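Local coordinates for BT_4661 (Bacteroides thetaiotaomicron, PDB 4AK2), which binds heparin and heparan sulphate-type glycans, probably at the bacterial cell surface, this chain being the ligand-binding C-terminal part of a SusE-like protein, at residues L18-I21 / E22-A25; A170-D173 / S174-S177; D185-L188 / S189-N193; I222-T225 / D226-V229. All coordinates share one frame; numbering follows the deposited sequence.

Contact 1 (L18-I21 / E22-A25); sequences LTPI and ENYA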
ATOM      1  N   LEU A  18       0.880   0.294  16.635  1.00 15.61           N
ATOM      2  CA  LEU A  18       1.371  -1.026  16.289  1.00 15.43           C
ATOM      3  C   LEU A  18       2.831  -1.218  16.691  1.00 15.63           C
ATOM      4  O   LEU A  18       3.682  -0.346  16.357  1.00 15.34           O
ATOM      5  CB  LEU A  18       1.179  -1.296  14.792  1.00 14.90           C
ATOM      6  CG  LEU A  18      -0.288  -1.310  14.333  1.00 17.37           C
ATOM      7  CD1 LEU A  18      -0.371  -1.342  12.832  1.00 18.35           C
ATOM      8  CD2 LEU A  18      -0.958  -2.556  14.938  1.00 20.61           C
ATOM      9  N   THR A  19       3.139  -2.330  17.387  1.00 15.41           N
ATOM     10  CA  THR A  19       4.491  -2.548  17.865  1.00 16.33           C
ATOM     11  C   THR A  19       4.864  -4.012  17.712  1.00 15.81           C
ATOM     12  O   THR A  19       3.966  -4.869  17.646  1.00 17.43           O
ATOM     13  CB  THR A  19       4.640  -2.206  19.357  1.00 18.43           C
ATOM     14  OG1 THR A  19       3.722  -2.996  20.115  1.00 21.27           O
ATOM     15  CG2 THR A  19       4.407  -0.718  19.600  1.00 21.37           C
ATOM     16  N   PRO A  20       6.184  -4.324  17.657  1.00 15.37           N
ATOM     17  CA  PRO A  20       7.275  -3.353  17.525  1.00 15.26           C
ATOM     18  C   PRO A  20       7.237  -2.786  16.102  1.00 14.20           C
ATOM     19  O   PRO A  20       6.717  -3.435  15.173  1.00 13.77           O
ATOM     20  CB  PRO A  20       8.526  -4.190  17.737  1.00 16.44           C
ATOM     21  CG  PRO A  20       8.120  -5.546  17.251  1.00 17.76           C
ATOM     22  CD  PRO A  20       6.670  -5.724  17.655  1.00 16.37           C
ATOM     23  N   ILE A  21       7.802  -1.592  15.935  1.00 13.91           N
ATOM     24  CA  ILE A  21       7.608  -0.912  14.639  1.00 12.73           C
ATOM     25  C   ILE A  21       8.230  -1.617  13.456  1.00 12.26           C
ATOM     26  O   ILE A  21       7.746  -1.501  12.334  1.00 13.72           O
ATOM     27  CB  ILE A  21       8.021   0.549  14.696  1.00 14.13           C
ATOM     28  CG1 ILE A  21       9.520   0.746  14.975  1.00 13.75           C
ATOM     29  CG2 ILE A  21       7.120   1.311  15.630  1.00 16.18           C
ATOM     30  CD1 ILE A  21      10.004   2.160  14.664  1.00 15.22           C
ATOM     31  N   GLU A  22       9.272  -2.417  13.691  1.00 13.50           N
ATOM     32  CA  GLU A  22       9.937  -3.142  12.619  1.00 14.16           C
ATOM     33  C   GLU A  22       9.091  -4.306  12.077  1.00 13.76           C
ATOM     34  O   GLU A  22       9.414  -4.855  11.024  1.00 18.34           O
ATOM     35  CB  GLU A  22      11.316  -3.655  13.047  1.00 16.23           C
ATOM     36  CG  GLU A  22      11.314  -4.754  14.119  1.00 16.68           C
ATOM     37  CD  GLU A  22      11.362  -4.215  15.542  1.00 16.67           C
ATOM     38  OE1 GLU A  22      10.988  -3.036  15.767  1.00 16.05           O
ATOM     39  OE2 GLU A  22      11.795  -4.977  16.446  1.00 21.75           O
ATOM     40  N   ASN A  23       7.992  -4.643  12.752  1.00 13.32           N
ATOM     41  CA  ASN A  23       7.103  -5.679  12.248  1.00 14.35           C
ATOM     42  C   ASN A  23       6.028  -5.138  11.296  1.00 14.37           C
ATOM     43  O   ASN A  23       5.172  -5.905  10.831  1.00 14.46           O
ATOM     44  CB  ASN A  23       6.418  -6.451  13.400  1.00 16.57           C
ATOM     45  CG  ASN A  23       7.375  -7.387  14.115  1.00 19.44           C
ATOM     46  OD1 ASN A  23       8.541  -7.471  13.757  1.00 21.87           O
ATOM     47  ND2 ASN A  23       6.853  -8.146  15.070  1.00 22.36           N
ATOM     48  N   TYR A  24       6.084  -3.825  11.013  1.00 12.12           N
ATOM     49  CA  TYR A  24       5.072  -3.141  10.173  1.00 12.30           C
ATOM     50  C   TYR A  24       5.773  -2.193   9.223  1.00 11.73           C
ATOM     51  O   TYR A  24       6.873  -1.735   9.507  1.00 12.26           O
ATOM     52  CB  TYR A  24       4.098  -2.361  11.061  1.00 12.60           C
ATOM     53  CG  TYR A  24       3.326  -3.303  11.973  1.00 12.20           C
ATOM     54  CD1 TYR A  24       2.167  -3.915  11.509  1.00 13.67           C
ATOM     55  CD2 TYR A  24       3.770  -3.568  13.287  1.00 14.29           C
ATOM     56  CE1 TYR A  24       1.459  -4.802  12.291  1.00 14.88           C
ATOM     57  CE2 TYR A  24       3.050  -4.466  14.108  1.00 14.70           C
ATOM     58  CZ  TYR A  24       1.897  -5.069  13.603  1.00 14.20           C
ATOM     59  OH  TYR A  24       1.190  -5.908  14.411  1.00 18.49           O
ATOM     60  N   ALA A  25       5.098  -1.867   8.107  1.00 11.03           N
ATOM     61  CA  ALA A  25       5.586  -0.770   7.273  1.00 11.07           C
ATOM     62  C   ALA A  25       5.554   0.529   8.062  1.00 10.50           C
ATOM     63  O   ALA A  25       4.827   0.673   9.073  1.00 10.83           O
ATOM     64  CB  ALA A  25       4.682  -0.647   6.026  1.00 12.00           C
TER
HETATM   65  O   HOH W   1       4.041  -7.647  16.188  1.00 40.28           O
HETATM   66  O   HOH W   2       5.871   0.696  11.806  1.00 12.66           O
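Ile21 O is approached by two donors in this tight turn: Tyr24 N donates a hydrogen bond to Ile21 O at 3.1 Å, and a water stands 2.9 Å from the same oxygen. That water lies equally near Ala25 O and cannot serve every acceptor around it at once. One residue earlier, Asn23 N donates to Pro20 O at 3.0 Å. Both bonds span three residues, the spacing of a 3-10 turn, and residues 21-23 have backbone angles to match. A cis peptide bond precedes Pro20, whose ring lies against two polar side chains. Pro20 CD meets Asn23 ND2 at 3.5 Å, while the bent Glu22 chain (chi2 -90°) curls back until Glu22 OE1 stands 3.4 Å from Pro20 CB. Asn23 ND2 is tied further, through another water, to Thr19 O. Leu18 CB sits over one face of the Tyr24 ring, 3.8 Å from the centroid and 14° off the normal, a CH-pi contact. Thr19 O lies at the ring edge in its plane. Arg11 of strand 10-11 touches Ile21 and Glu22. In this surface turn before strand 27-30, both carbonyls accept their N-H from above the carbonyl plane, as the tight three-residue spacing implies.

Contact 2 (A170-D173 / S174-S177); sequences AGPD and SHIS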
ATOM      1  N   ALA A 170      11.906  -2.551  -5.166  1.00 14.59           N
ATOM      2  CA  ALA A 170      13.254  -3.108  -5.350  1.00 15.24           C
ATOM      3  C   ALA A 170      13.279  -4.320  -6.295  1.00 15.84           C
ATOM      4  O   ALA A 170      14.184  -5.144  -6.257  1.00 18.91           O
ATOM      5  CB  ALA A 170      13.948  -3.391  -4.005  1.00 17.93           C
ATOM      6  N   GLY A 171      12.241  -4.423  -7.131  1.00 15.21           N
ATOM      7  CA  GLY A 171      12.173  -5.448  -8.161  1.00 15.51           C
ATOM      8  C   GLY A 171      12.938  -5.002  -9.390  1.00 16.46           C
ATOM      9  O   GLY A 171      13.533  -3.925  -9.396  1.00 18.43           O
ATOM     10  N   PRO A 172      12.882  -5.818 -10.443  1.00 17.66           N
ATOM     11  CA  PRO A 172      13.589  -5.460 -11.672  1.00 19.29           C
ATOM     12  C   PRO A 172      12.966  -4.223 -12.324  1.00 19.97           C
ATOM     13  O   PRO A 172      11.752  -4.014 -12.231  1.00 19.00           O
ATOM     14  CB  PRO A 172      13.436  -6.700 -12.564  1.00 23.52           C
ATOM     15  CG  PRO A 172      12.357  -7.534 -11.952  1.00 24.61           C
ATOM     16  CD  PRO A 172      12.195  -7.127 -10.519  1.00 18.04           C
ATOM     17  N   ASP A 173      13.790  -3.395 -12.975  1.00 25.88           N
ATOM     18  CA  ASP A 173      13.283  -2.192 -13.627  1.00 26.08           C
ATOM     19  C   ASP A 173      12.254  -2.558 -14.692  1.00 22.66           C
ATOM     20  O   ASP A 173      11.384  -1.753 -15.027  1.00 24.03           O
ATOM     21  CB  ASP A 173      14.427  -1.339 -14.164  1.00 33.81           C
ATOM     22  CG  ASP A 173      15.002  -0.399 -13.107  1.00 38.82           C
ATOM     23  OD1 ASP A 173      14.305  -0.040 -12.117  1.00 34.05           O
ATOM     24  OD2 ASP A 173      16.162   0.007 -13.284  1.00 42.48           O
ATOM     25  N   SER A 174      12.317  -3.796 -15.181  1.00 20.84           N
ATOM     26  CA  SER A 174      11.357  -4.252 -16.177  1.00 21.67           C
ATOM     27  C   SER A 174       9.917  -4.425 -15.619  1.00 20.11           C
ATOM     28  O   SER A 174       8.975  -4.545 -16.413  1.00 22.42           O
ATOM     29  CB  SER A 174      11.854  -5.511 -16.860  1.00 24.77           C
ATOM     30  OG  SER A 174      11.961  -6.514 -15.849  1.00 25.10           O
ATOM     31  N   HIS A 175       9.738  -4.388 -14.292  1.00 17.08           N
ATOM     32  CA  HIS A 175       8.411  -4.261 -13.676  1.00 15.08           C
ATOM     33  C   HIS A 175       7.984  -2.809 -13.713  1.00 14.92           C
ATOM     34  O   HIS A 175       8.176  -2.067 -12.754  1.00 18.85           O
ATOM     35  CB  HIS A 175       8.436  -4.768 -12.235  1.00 13.07           C
ATOM     36  CG  HIS A 175       8.651  -6.266 -12.107  1.00 14.03           C
ATOM     37  ND1 HIS A 175       8.594  -6.897 -10.904  1.00 13.96           N
ATOM     38  CD2 HIS A 175       8.864  -7.245 -13.061  1.00 14.42           C
ATOM     39  CE1 HIS A 175       8.803  -8.227 -11.097  1.00 15.16           C
ATOM     40  NE2 HIS A 175       8.935  -8.441 -12.424  1.00 14.38           N
ATOM     41  N   ILE A 176       7.435  -2.385 -14.845  1.00 15.12           N
ATOM     42  CA  ILE A 176       7.209  -0.961 -15.091  1.00 14.94           C
ATOM     43  C   ILE A 176       6.090  -0.440 -14.184  1.00 13.34           C
ATOM     44  O   ILE A 176       4.997  -1.035 -14.126  1.00 13.86           O
ATOM     45  CB  ILE A 176       6.902  -0.680 -16.592  1.00 16.35           C
ATOM     46  CG1 ILE A 176       8.151  -1.052 -17.430  1.00 19.71           C
ATOM     47  CG2 ILE A 176       6.532   0.786 -16.801  1.00 16.25           C
ATOM     48  CD1 ILE A 176       7.978  -1.008 -18.943  1.00 24.11           C
ATOM     49  N   SER A 177       6.369   0.657 -13.476  1.00 14.29           N
ATOM     50  CA  SER A 177       5.423   1.265 -12.534  1.00 13.58           C
ATOM     51  C   SER A 177       4.331   2.058 -13.235  1.00 14.02           C
ATOM     52  O   SER A 177       4.513   2.533 -14.354  1.00 15.56           O
ATOM     53  CB  SER A 177       6.162   2.204 -11.608  1.00 15.19           C
ATOM     54  OG  SER A 177       7.127   1.488 -10.849  1.00 14.76           O
TER
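A type I beta turn from Pro172 to His175 reverses the chain in the loop between strands 163-168 and 178-179, and its two end residues make the main contact. The closing bond runs from His175 N to Pro172 O at 2.9 Å, with an N-H...O angle of 158°. Alongside it the side chains of the same two residues pack: Pro172 CG stands over the centre of the His175 imidazole, 3.6 Å from the centroid and 11° off its normal, the geometry of a CH-pi contact. Pro172 CD lies 3.6 Å from both His175 CE1 and His175 ND1. With chi1 at -68°, His175 CG lies anti to its own carbonyl carbon, which brings the ring back beneath the proline. Ser174 OG passes 3.6 Å from Pro172 CB, but its hydrogen bond goes to Asp240 OD2. His175 is also the centre of an inverse gamma turn, a second bend that overlaps the end of the first. From beyond the turn, Asn238 OD1 on strand 237-238 bonds to His175 NE2, and Phe187 stacks on the ring. The His175 ring thus links the turn to helix 187-195 and to strand 237-238, while Ser177 OG bonds back to Asn168 N at the end of strand 163-168.

Contact 3 (D185-L188 / S189-N193); sequences DNFL and SEMWN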
ATOM      1  N   ASP A 185       1.760  -0.788 -21.622  1.00 20.07           N
ATOM      2  CA  ASP A 185       2.382  -2.045 -21.223  1.00 22.23           C
ATOM      3  C   ASP A 185       3.196  -1.813 -19.965  1.00 19.32           C
ATOM      4  O   ASP A 185       4.238  -1.160 -19.984  1.00 25.05           O
ATOM      5  CB  ASP A 185       3.302  -2.550 -22.335  1.00 26.38           C
ATOM      6  CG  ASP A 185       2.537  -2.899 -23.593  1.00 30.64           C
ATOM      7  OD1 ASP A 185       1.549  -3.654 -23.467  1.00 39.18           O
ATOM      8  OD2 ASP A 185       2.918  -2.440 -24.704  1.00 39.53           O
ATOM      9  N   ASN A 186       2.721  -2.347 -18.852  1.00 16.56           N
ATOM     10  CA  ASN A 186       3.436  -2.175 -17.589  1.00 16.05           C
ATOM     11  C   ASN A 186       3.209  -3.387 -16.704  1.00 15.04           C
ATOM     12  O   ASN A 186       2.632  -4.395 -17.165  1.00 16.01           O
ATOM     13  CB  ASN A 186       3.069  -0.843 -16.894  1.00 15.28           C
ATOM     14  CG  ASN A 186       1.592  -0.688 -16.610  1.00 15.62           C
ATOM     15  OD1 ASN A 186       0.821  -1.661 -16.608  1.00 16.18           O
ATOM     16  ND2 ASN A 186       1.161   0.577 -16.405  1.00 16.51           N
ATOM     17  N   PHE A 187       3.671  -3.334 -15.449  1.00 13.67           N
ATOM     18  CA  PHE A 187       3.611  -4.543 -14.638  1.00 12.95           C
ATOM     19  C   PHE A 187       2.156  -4.969 -14.458  1.00 12.57           C
ATOM     20  O   PHE A 187       1.847  -6.183 -14.521  1.00 13.91           O
ATOM     21  CB  PHE A 187       4.334  -4.371 -13.318  1.00 13.74           C
ATOM     22  CG  PHE A 187       4.457  -5.653 -12.560  1.00 12.73           C
ATOM     23  CD1 PHE A 187       5.187  -6.721 -13.092  1.00 14.93           C
ATOM     24  CD2 PHE A 187       3.845  -5.816 -11.320  1.00 12.65           C
ATOM     25  CE1 PHE A 187       5.324  -7.928 -12.407  1.00 14.76           C
ATOM     26  CE2 PHE A 187       3.997  -7.016 -10.627  1.00 13.42           C
ATOM     27  CZ  PHE A 187       4.724  -8.075 -11.164  1.00 14.89           C
ATOM     28  N   LEU A 188       1.257  -3.997 -14.241  1.00 13.20           N
ATOM     29  CA  LEU A 188      -0.143  -4.372 -14.037  1.00 14.14           C
ATOM     30  C   LEU A 188      -0.795  -4.936 -15.282  1.00 13.33           C
ATOM     31  O   LEU A 188      -1.598  -5.853 -15.182  1.00 14.41           O
ATOM     32  CB  LEU A 188      -0.979  -3.237 -13.478  1.00 14.18           C
ATOM     33  CG  LEU A 188      -0.656  -2.927 -12.014  1.00 13.37           C
ATOM     34  CD1 LEU A 188      -1.535  -1.772 -11.567  1.00 15.47           C
ATOM     35  CD2 LEU A 188      -0.883  -4.108 -11.056  1.00 16.42           C
ATOM     36  N   SER A 189      -0.499  -4.409 -16.474  1.00 13.87           N
ATOM     37  CA  SER A 189      -1.089  -5.027 -17.654  1.00 15.67           C
ATOM     38  C   SER A 189      -0.587  -6.445 -17.849  1.00 15.69           C
ATOM     39  O   SER A 189      -1.325  -7.322 -18.269  1.00 16.68           O
ATOM     40  CB  SER A 189      -0.923  -4.171 -18.929  1.00 16.07           C
ATOM     41  OG  SER A 189       0.447  -4.086 -19.304  1.00 18.26           O
ATOM     42  N   GLU A 190       0.677  -6.674 -17.519  1.00 15.40           N
ATOM     43  CA  GLU A 190       1.239  -8.007 -17.622  1.00 14.74           C
ATOM     44  C   GLU A 190       0.527  -8.956 -16.599  1.00 14.32           C
ATOM     45  O   GLU A 190       0.108 -10.081 -16.945  1.00 15.84           O
ATOM     46  CB  GLU A 190       2.741  -7.981 -17.377  1.00 18.37           C
ATOM     47  CG  GLU A 190       3.320  -9.360 -17.549  1.00 19.68           C
ATOM     48  CD  GLU A 190       4.828  -9.409 -17.430  1.00 23.33           C
ATOM     49  OE1 GLU A 190       5.483  -8.349 -17.555  1.00 25.53           O
ATOM     50  OE2 GLU A 190       5.355 -10.524 -17.231  1.00 26.68           O
ATOM     51  N   MET A 191       0.366  -8.507 -15.349  1.00 14.17           N
ATOM     52  CA  MET A 191      -0.373  -9.282 -14.355  1.00 14.86           C
ATOM     53  C   MET A 191      -1.804  -9.549 -14.816  1.00 14.72           C
ATOM     54  O   MET A 191      -2.307 -10.677 -14.725  1.00 15.00           O
ATOM     55  CB  MET A 191      -0.360  -8.578 -13.006  1.00 15.50           C
ATOM     56  CG  MET A 191       1.006  -8.591 -12.321  1.00 14.71           C
ATOM     57  SD  MET A 191       1.721 -10.224 -12.049  1.00 16.31           S
ATOM     58  CE  MET A 191       2.840 -10.404 -13.457  1.00 20.36           C
ATOM     59  N   TRP A 192      -2.489  -8.514 -15.285  1.00 14.25           N
ATOM     60  CA  TRP A 192      -3.855  -8.695 -15.721  1.00 14.63           C
ATOM     61  C   TRP A 192      -3.954  -9.717 -16.817  1.00 15.02           C
ATOM     62  O   TRP A 192      -4.799 -10.614 -16.786  1.00 16.08           O
ATOM     63  CB  TRP A 192      -4.429  -7.349 -16.210  1.00 15.65           C
ATOM     64  CG  TRP A 192      -5.367  -6.715 -15.223  1.00 15.60           C
ATOM     65  CD1 TRP A 192      -6.695  -6.324 -15.446  1.00 16.12           C
ATOM     66  CD2 TRP A 192      -5.126  -6.442 -13.784  1.00 15.21           C
ATOM     67  NE1 TRP A 192      -7.259  -5.823 -14.299  1.00 17.17           N
ATOM     68  CE2 TRP A 192      -6.373  -5.849 -13.265  1.00 16.55           C
ATOM     69  CE3 TRP A 192      -4.028  -6.571 -12.916  1.00 15.03           C
ATOM     70  CZ2 TRP A 192      -6.485  -5.441 -11.942  1.00 17.83           C
ATOM     71  CZ3 TRP A 192      -4.175  -6.171 -11.578  1.00 15.97           C
ATOM     72  CH2 TRP A 192      -5.362  -5.608 -11.112  1.00 17.32           C
ATOM     73  N   ASN A 193      -3.092  -9.566 -17.823  1.00 14.96           N
ATOM     74  CA  ASN A 193      -3.113 -10.480 -18.938  1.00 17.53           C
ATOM     75  C   ASN A 193      -2.823 -11.934 -18.521  1.00 16.19           C
ATOM     76  O   ASN A 193      -3.384 -12.886 -19.086  1.00 19.03           O
ATOM     77  CB  ASN A 193      -2.153  -9.987 -20.006  1.00 20.87           C
ATOM     78  CG  ASN A 193      -2.540  -8.594 -20.594  1.00 33.77           C
ATOM     79  OD1 ASN A 193      -3.573  -7.943 -20.260  1.00 35.38           O
ATOM     80  ND2 ASN A 193      -1.673  -8.115 -21.468  1.00 44.05           N
TER
HETATM   81  O   HOH W   3       1.283  -6.033 -21.049  1.00 38.22           O
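Reciprocal hydrogen bonds join Asn186 and Ser189 in a capping box at the start of helix 187-195. Asn186 OD1 accepts from Ser189 N at 3.1 Å, the donor lying nearly in line with the side-chain C=O (167°), and Ser189 OG accepts from Asn186 N at 2.9 Å. Asn186 CG stands between its backbone N and carbonyl carbon (chi1 58°), which turns OD1 back over the first helical turn; its ND2 bonds instead to Ala179 O. A water 2.7 Å from Ser189 OG makes a weak link to Asp185 OD1.

Backbone bonds continue the helix. Asn186 O, Phe187 O and Leu188 O receive Glu190 N, Met191 N and Trp192 N, with Trp192 N 2.8 Å from Leu188 O.

Apolar and aromatic contacts follow the same four-residue spacing. Met191 bends at chi2 (-57°) to lay its CG over one face of the Phe187 ring, 4.0 Å from the centroid, with Met191 SD obliquely placed at 4.4 Å in a Met-aromatic contact and Met191 CE reaching Phe187 CE1 at 3.7 Å. Leu188 and Trp192 run side by side, with Leu188 CD2 3.9 Å from Trp192 CZ3; the indole NE1 bonds to Ser202 O.

The chemistry implies a helix start at which side chains satisfy the N-H groups of both Asn186 and Ser189, while Phe187, Met191, Leu188 and Trp192 give the buried side an apolar, sulfur-aromatic character.

Contact 4 (I222-T225 / D226-V229); sequences IDQT and DFKV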
ATOM      1  N   ILE A 222     -11.110  -9.762  -2.034  1.00 11.32           N
ATOM      2  CA  ILE A 222     -11.604  -9.516  -0.683  1.00 11.75           C
ATOM      3  C   ILE A 222     -12.631 -10.554  -0.332  1.00 12.90           C
ATOM      4  O   ILE A 222     -13.572 -10.793  -1.090  1.00 13.55           O
ATOM      5  CB  ILE A 222     -12.186  -8.082  -0.604  1.00 11.68           C
ATOM      6  CG1 ILE A 222     -11.073  -7.069  -0.884  1.00 13.23           C
ATOM      7  CG2 ILE A 222     -12.848  -7.838   0.762  1.00 12.00           C
ATOM      8  CD1 ILE A 222     -11.587  -5.646  -1.022  1.00 13.54           C
ATOM      9  N   ASP A 223     -12.480 -11.184   0.834  1.00 12.72           N
ATOM     10  CA  ASP A 223     -13.524 -12.147   1.259  1.00 14.01           C
ATOM     11  C   ASP A 223     -14.723 -11.391   1.862  1.00 12.81           C
ATOM     12  O   ASP A 223     -14.573 -10.268   2.393  1.00 14.90           O
ATOM     13  CB  ASP A 223     -12.952 -13.201   2.197  1.00 15.53           C
ATOM     14  CG  ASP A 223     -12.846 -12.709   3.610  1.00 15.42           C
ATOM     15  OD1 ASP A 223     -13.888 -12.629   4.303  1.00 18.27           O
ATOM     16  OD2 ASP A 223     -11.712 -12.425   4.045  1.00 16.77           O
ATOM     17  N   GLN A 224     -15.913 -11.992   1.787  1.00 14.49           N
ATOM     18  CA  GLN A 224     -17.151 -11.314   2.224  1.00 14.28           C
ATOM     19  C   GLN A 224     -17.588 -11.661   3.657  1.00 14.91           C
ATOM     20  O   GLN A 224     -18.745 -11.392   4.013  1.00 17.82           O
ATOM     21  CB  GLN A 224     -18.291 -11.543   1.184  1.00 14.25           C
ATOM     22  CG  GLN A 224     -17.808 -11.181  -0.217  1.00 13.96           C
ATOM     23  CD  GLN A 224     -17.353  -9.734  -0.370  1.00 13.64           C
ATOM     24  OE1 GLN A 224     -18.067  -8.821   0.011  1.00 14.59           O
ATOM     25  NE2 GLN A 224     -16.161  -9.544  -0.921  1.00 12.98           N
ATOM     26  N   THR A 225     -16.694 -12.278   4.437  1.00 15.99           N
ATOM     27  CA  THR A 225     -16.976 -12.648   5.827  1.00 18.18           C
ATOM     28  C   THR A 225     -16.299 -11.678   6.785  1.00 16.25           C
ATOM     29  O   THR A 225     -16.934 -11.079   7.672  1.00 18.66           O
ATOM     30  CB  THR A 225     -16.525 -14.118   6.099  1.00 20.50           C
ATOM     31  OG1 THR A 225     -17.329 -14.959   5.262  1.00 28.38           O
ATOM     32  CG2 THR A 225     -16.754 -14.500   7.525  1.00 24.36           C
ATOM     33  N   ASP A 226     -14.989 -11.545   6.589  1.00 16.43           N
ATOM     34  CA  ASP A 226     -14.140 -10.679   7.405  1.00 16.42           C
ATOM     35  C   ASP A 226     -13.549  -9.499   6.634  1.00 13.51           C
ATOM     36  O   ASP A 226     -12.968  -8.614   7.260  1.00 14.48           O
ATOM     37  CB  ASP A 226     -13.001 -11.516   8.037  1.00 20.19           C
ATOM     38  CG  ASP A 226     -13.502 -12.645   8.883  1.00 22.56           C
ATOM     39  OD1 ASP A 226     -14.409 -12.397   9.699  1.00 28.19           O
ATOM     40  OD2 ASP A 226     -12.971 -13.761   8.705  1.00 30.34           O
ATOM     41  N   PHE A 227     -13.668  -9.499   5.291  1.00 14.50           N
ATOM     42  CA  PHE A 227     -13.245  -8.354   4.455  1.00 12.77           C
ATOM     43  C   PHE A 227     -11.737  -8.173   4.435  1.00 11.88           C
ATOM     44  O   PHE A 227     -11.234  -7.102   4.178  1.00 13.23           O
ATOM     45  CB  PHE A 227     -14.024  -7.087   4.841  1.00 13.44           C
ATOM     46  CG  PHE A 227     -15.512  -7.336   4.835  1.00 13.00           C
ATOM     47  CD1 PHE A 227     -16.156  -7.628   3.624  1.00 14.41           C
ATOM     48  CD2 PHE A 227     -16.236  -7.406   6.021  1.00 13.69           C
ATOM     49  CE1 PHE A 227     -17.515  -7.936   3.595  1.00 15.75           C
ATOM     50  CE2 PHE A 227     -17.585  -7.730   6.012  1.00 14.49           C
ATOM     51  CZ  PHE A 227     -18.219  -7.999   4.803  1.00 16.49           C
ATOM     52  N   LYS A 228     -10.992  -9.256   4.684  1.00 12.57           N
ATOM     53  CA  LYS A 228      -9.552  -9.249   4.470  1.00 12.24           C
ATOM     54  C   LYS A 228      -9.269  -9.260   2.973  1.00 11.93           C
ATOM     55  O   LYS A 228     -10.020  -9.842   2.172  1.00 12.78           O
ATOM     56  CB  LYS A 228      -8.919 -10.500   5.071  1.00 13.08           C
ATOM     57  CG  LYS A 228      -9.092 -10.644   6.596  1.00 13.45           C
ATOM     58  CD  LYS A 228      -8.469 -11.937   7.099  1.00 14.05           C
ATOM     59  CE  LYS A 228      -8.569 -12.045   8.608  1.00 17.78           C
ATOM     60  NZ  LYS A 228      -7.915 -13.313   9.070  1.00 21.21           N
ATOM     61  N   VAL A 229      -8.164  -8.629   2.596  1.00 11.77           N
ATOM     62  CA  VAL A 229      -7.632  -8.783   1.249  1.00 10.87           C
ATOM     63  C   VAL A 229      -6.761 -10.059   1.211  1.00 10.49           C
ATOM     64  O   VAL A 229      -5.857 -10.187   2.029  1.00 12.28           O
ATOM     65  CB  VAL A 229      -6.790  -7.569   0.777  1.00 11.51           C
ATOM     66  CG1 VAL A 229      -6.153  -7.856  -0.579  1.00 14.19           C
ATOM     67  CG2 VAL A 229      -7.622  -6.281   0.751  1.00 13.55           C
TER
HETATM   68  O   HOH W   4     -11.398 -14.165   6.247  1.00 35.45           O
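Asp223 OD1 gathers three backbone N-H groups from the bend ahead of it. Asp226 N comes to the syn lone pair of Asp223 OD1 at 2.8 Å, Thr225 N takes the anti lone pair, also at 2.8 Å, and Phe227 N meets this oxygen from above the carboxylate plane at 3.3 Å. This grip depends on a chi1 of 81°, which sets CG between the backbone N and the carbonyl carbon and swings the carboxylate over the turn. Asp223 OD2 accepts from a water shared with Asp226 OD2 and is hydrogen-bonded to His230 NE2; its bond from Lys228 N is weak. The bond from Thr225 N makes an Asx turn, set within a hairpin-like connection between strands 220-222 and 229-231. At its open end Ile222 and Val229 form an antiparallel non-hydrogen-bonded pair, and Asp223 N bonds to Lys228 O at 3.1 Å. Phe227, with positive phi (69°), sends its ring under the 223-225 backbone, Phe227 CZ 3.5 Å from Gln224 O. The Gln224 chain, bent at chi2, places OE1 in the plane of that ring at its edge, amide and ring 77° apart; its NE2 bonds to Ile222 O and Leu158 O. Lys228 runs fully extended beyond CG to a salt bridge with Glu141.

How the contacts relate
All four contacts are local and follow in series, none nested or crossed. Contact 1 closes a turn in the loop leading to strand 27-30, beside strand 10-11. Contact 2 closes a turn within the loop between strands 163-168 and 178-179, and contact 3 then starts helix 187-195. These two touch, with centres about 12 Å apart: Ile176 O lies 3.0 Å from Phe187 N, a probable hydrogen bond, so the loop is joined to the helix start. Contact 4 closes the bend between strands 220-222 and 229-231, its nearest atoms about 11 Å from contact 3. Contacts 1 and 3 lie on opposite sides of the chain's centre.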